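Local coordinates for Serine/threonine-protein phosphatase 2A regulatory subunit B'' subunit alpha (Homo sapiens, PDB 4I5J) that serves as a calcium-binding, EF-hand regulatory subunit of protein phosphatase 2A that might modulate the substrate selectivity, activity and localization of the catalytic enzyme, at residues A[83-86]-A[87-90]; A[270-273]-A[274-277]. One frame throughout, in Å; residues are numbered along the deposited sequence.

Contact 1: residues A[83-86]-A[87-90]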
# COMPACT_ATOMS: atom_id res chain seq x y z
N THR A 83 18.29 10.03 0.41
CA THR A 83 18.43 8.99 -0.62
C THR A 83 17.06 8.62 -1.16
O THR A 83 16.86 8.52 -2.37
CB THR A 83 19.10 7.70 -0.06
OG1 THR A 83 20.39 8.01 0.47
CG2 THR A 83 19.27 6.68 -1.15
N GLU A 84 16.11 8.45 -0.25
CA GLU A 84 14.75 8.10 -0.64
C GLU A 84 14.10 9.21 -1.46
O GLU A 84 13.38 8.93 -2.42
CB GLU A 84 13.92 7.72 0.58
CG GLU A 84 14.43 6.43 1.20
CD GLU A 84 13.67 6.03 2.44
OE1 GLU A 84 13.05 6.92 3.07
OE2 GLU A 84 13.69 4.83 2.78
N ILE A 85 14.35 10.46 -1.11
CA ILE A 85 13.77 11.54 -1.88
C ILE A 85 14.41 11.61 -3.26
O ILE A 85 13.72 11.82 -4.28
CB ILE A 85 13.90 12.88 -1.17
CG1 ILE A 85 13.01 12.87 0.06
CG2 ILE A 85 13.44 14.01 -2.09
CD1 ILE A 85 13.02 14.15 0.80
N ARG A 86 15.72 11.40 -3.28
CA ARG A 86 16.51 11.49 -4.51
C ARG A 86 16.07 10.44 -5.53
O ARG A 86 16.10 10.69 -6.73
CB ARG A 86 17.99 11.30 -4.16
CG ARG A 86 18.99 11.60 -5.25
CD ARG A 86 20.40 11.28 -4.73
NE ARG A 86 20.65 11.94 -3.45
CZ ARG A 86 21.14 11.33 -2.37
NH1 ARG A 86 21.44 10.04 -2.39
NH2 ARG A 86 21.32 12.04 -1.25
N LYS A 87 15.64 9.27 -5.06
CA LYS A 87 15.15 8.23 -5.97
C LYS A 87 13.66 8.33 -6.33
O LYS A 87 13.14 7.53 -7.10
CB LYS A 87 15.46 6.84 -5.41
CG LYS A 87 16.95 6.52 -5.35
CD LYS A 87 17.22 5.31 -4.46
CE LYS A 87 18.72 5.04 -4.36
NZ LYS A 87 19.03 3.85 -3.51
N SER A 88 12.99 9.35 -5.80
CA SER A 88 11.56 9.54 -6.05
C SER A 88 11.31 10.74 -6.97
O SER A 88 12.22 11.50 -7.26
CB SER A 88 10.83 9.78 -4.73
OG SER A 88 11.00 11.13 -4.31
N ASN A 89 10.06 10.92 -7.39
CA ASN A 89 9.69 12.12 -8.14
C ASN A 89 9.02 13.16 -7.26
O ASN A 89 8.26 14.00 -7.75
CB ASN A 89 8.75 11.78 -9.32
CG ASN A 89 7.40 11.27 -8.87
OD1 ASN A 89 7.20 10.97 -7.70
ND2 ASN A 89 6.45 11.17 -9.80
N PHE A 90 9.28 13.13 -5.95
CA PHE A 90 8.56 14.06 -5.07
C PHE A 90 8.94 15.53 -5.32
O PHE A 90 8.08 16.39 -5.44
CB PHE A 90 8.73 13.73 -3.58
CG PHE A 90 7.93 14.65 -2.69
CD1 PHE A 90 6.54 14.61 -2.70
CD2 PHE A 90 8.57 15.56 -1.86
CE1 PHE A 90 5.79 15.46 -1.90
CE2 PHE A 90 7.82 16.41 -1.05
CZ PHE A 90 6.42 16.37 -1.07
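Lys87 N donates to Thr83 O over 3.0 Å, an i to i+4 bond that carries the pattern of helix 82-86 to its last turn. Ser88 N turns back to Ile85 O, an i to i+3 bond of 3.0 Å. The phi/psi of Ser88, -109°/172°, is extended, and the chain leaves helical geometry there before helix 90-97 starts.

The hydroxyl of Ser88 bridges this break. Its OG donates to Ile85 O at 2.8 Å, joining the backbone N on the same face of that carbonyl, where the amide sits well above the plane and the hydroxyl is only tilted from it. OG also accepts from Phe90 N at 3.1 Å, which makes an ST turn. Chi1 of 80° sets OG between the backbone N and the carbonyl carbon, within range of both partners. One hydroxyl thus ties the end of one helix to the first residue of the next in this EF-hand family region.

Away from that hydroxyl, Thr83 and Lys87 run side by side in the same direction, Thr83 CG2 meeting Lys87 CE at 3.6 Å. The lysine chain, extended beyond CG, brings CE and NZ against the methyl, while CB and CG lie by Thr83 O. Arg86 NE forms a salt bridge with Asp11, while buried Ile85 packs against Ala13, Phe16 and Ile17 of helix 12-20.

Contact 2: residues A[270-273]-A[274-277]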
# COMPACT_ATOMS: atom_id res chain seq x y z
N PHE A 270 -2.91 -16.76 -4.86
CA PHE A 270 -2.95 -17.19 -3.45
C PHE A 270 -3.98 -16.56 -2.54
O PHE A 270 -4.28 -17.10 -1.46
CB PHE A 270 -1.57 -17.09 -2.80
CG PHE A 270 -0.60 -18.11 -3.33
CD1 PHE A 270 0.43 -17.75 -4.18
CD2 PHE A 270 -0.76 -19.46 -3.01
CE1 PHE A 270 1.29 -18.70 -4.68
CE2 PHE A 270 0.09 -20.41 -3.51
CZ PHE A 270 1.12 -20.04 -4.35
N PHE A 271 -4.54 -15.40 -2.92
CA PHE A 271 -5.49 -14.77 -2.02
C PHE A 271 -6.55 -13.84 -2.62
O PHE A 271 -7.27 -13.18 -1.88
CB PHE A 271 -4.77 -14.09 -0.84
CG PHE A 271 -3.83 -12.99 -1.24
CD1 PHE A 271 -4.31 -11.74 -1.61
CD2 PHE A 271 -2.46 -13.18 -1.19
CE1 PHE A 271 -3.46 -10.72 -1.95
CE2 PHE A 271 -1.59 -12.16 -1.53
CZ PHE A 271 -2.10 -10.93 -1.92
N ASN A 272 -6.66 -13.82 -3.95
CA ASN A 272 -7.76 -13.11 -4.63
C ASN A 272 -8.44 -14.08 -5.60
O ASN A 272 -8.14 -14.10 -6.80
CB ASN A 272 -7.27 -11.82 -5.32
CG ASN A 272 -8.41 -10.91 -5.79
OD1 ASN A 272 -9.43 -11.36 -6.32
ND2 ASN A 272 -8.24 -9.60 -5.60
N LEU A 273 -9.33 -14.91 -5.07
CA LEU A 273 -9.93 -16.03 -5.81
C LEU A 273 -10.61 -15.56 -7.08
O LEU A 273 -10.53 -16.22 -8.10
CB LEU A 273 -10.95 -16.77 -4.95
CG LEU A 273 -11.62 -18.04 -5.50
CD1 LEU A 273 -10.56 -19.08 -5.87
CD2 LEU A 273 -12.61 -18.62 -4.48
N GLU A 274 -11.28 -14.41 -6.99
CA GLU A 274 -11.98 -13.79 -8.11
C GLU A 274 -11.03 -13.41 -9.24
O GLU A 274 -11.27 -13.75 -10.39
CB GLU A 274 -12.71 -12.52 -7.64
CG GLU A 274 -14.05 -12.75 -6.94
CD GLU A 274 -14.78 -11.44 -6.66
OE1 GLU A 274 -14.12 -10.49 -6.18
OE2 GLU A 274 -16.00 -11.36 -6.93
N LYS A 275 -9.97 -12.68 -8.91
CA LYS A 275 -8.97 -12.28 -9.90
C LYS A 275 -8.16 -13.49 -10.41
O LYS A 275 -7.49 -13.39 -11.43
CB LYS A 275 -8.02 -11.21 -9.35
CG LYS A 275 -8.61 -9.81 -9.19
CD LYS A 275 -7.55 -8.79 -8.75
CE LYS A 275 -8.11 -7.36 -8.68
NZ LYS A 275 -7.25 -6.39 -7.92
N TYR A 276 -8.22 -14.60 -9.68
CA TYR A 276 -7.53 -15.82 -10.12
C TYR A 276 -8.31 -16.51 -11.23
O TYR A 276 -7.77 -16.77 -12.31
CB TYR A 276 -7.30 -16.80 -8.96
CG TYR A 276 -6.78 -18.16 -9.40
CD1 TYR A 276 -5.64 -18.27 -10.19
CD2 TYR A 276 -7.42 -19.34 -9.01
CE1 TYR A 276 -5.15 -19.51 -10.59
CE2 TYR A 276 -6.94 -20.58 -9.40
CZ TYR A 276 -5.80 -20.66 -10.19
OH TYR A 276 -5.32 -21.90 -10.59
N LEU A 277 -9.58 -16.79 -10.96
CA LEU A 277 -10.48 -17.40 -11.94
C LEU A 277 -10.57 -16.55 -13.20
O LEU A 277 -10.86 -17.07 -14.28
CB LEU A 277 -11.87 -17.59 -11.33
CG LEU A 277 -11.85 -18.28 -9.96
CD1 LEU A 277 -13.25 -18.48 -9.39
CD2 LEU A 277 -11.10 -19.60 -10.05
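Asn272 caps the short helix 273-277: its OD1 accepts from Lys275 N at 3.0 Å, with a nearly straight N-H...O angle of 164°. The donor nitrogen sits above the plane of the side-chain carbonyl and not on a lone pair. With CG anti to the backbone N (chi1 -168°), the amide group is carried to the first turn of the helix, where OD1 meets Lys275 N. Its backbone works too, since Asn272 O receives Tyr276 N at 2.9 Å.

The capping amide also has an aliphatic neighbour. Lys275 runs extended beyond CG and crosses the asparagine side chain at a slant, its CD lying 3.3 Å from Asn272 ND2 and its CG 3.6 Å from Asn272 CG. Lys275 therefore meets the cap twice, through its amide N and through its methylenes. An alanine at Asn272 is likely to leave Lys275 N without its side-chain acceptor and the lysine methylenes without the amide they lie against.

Leu273 O takes a straight bond from Leu277 N at 3.1 Å and a weak one from Tyr276 N. Leu277 holds its CG anti to its own carbonyl carbon and beside the backbone N (chi1 -50°), which lays CG 3.1 Å from Leu273 O. Leu273 CD1 touches Leu277 CD2 at 4.2 Å and, more distantly, CD2 of the Tyr276 ring. This apolar group faces helix 209-226, where Tyr276 and Leu277 reach Met223 and Leu273 reaches Arg222.

Both acceptors of Asn272, OD1 and O, are spent on amides of the first turn, so two N-H groups at the polar start of the helix are satisfied from within one buried residue.

Overall arrangement
Contacts 1 and 2 belong to the EF-hand-containing part of the regulatory subunit, which is one piece of a longer protein. They lie in series along the chain, on opposite sides of its centre and each about 18 Å from it. Their centres are 34 Å apart and their nearest atoms about 22 Å, so they do not touch. Both lie where one helix gives way to the next. Neither belongs to the calcium site formed by Asp200, Asp202, Asp204, Val206 and Glu211. Contact 2 does pack on helix 209-226, which carries Glu211, whereas contact 1 packs on helices 12-20 and 54-72.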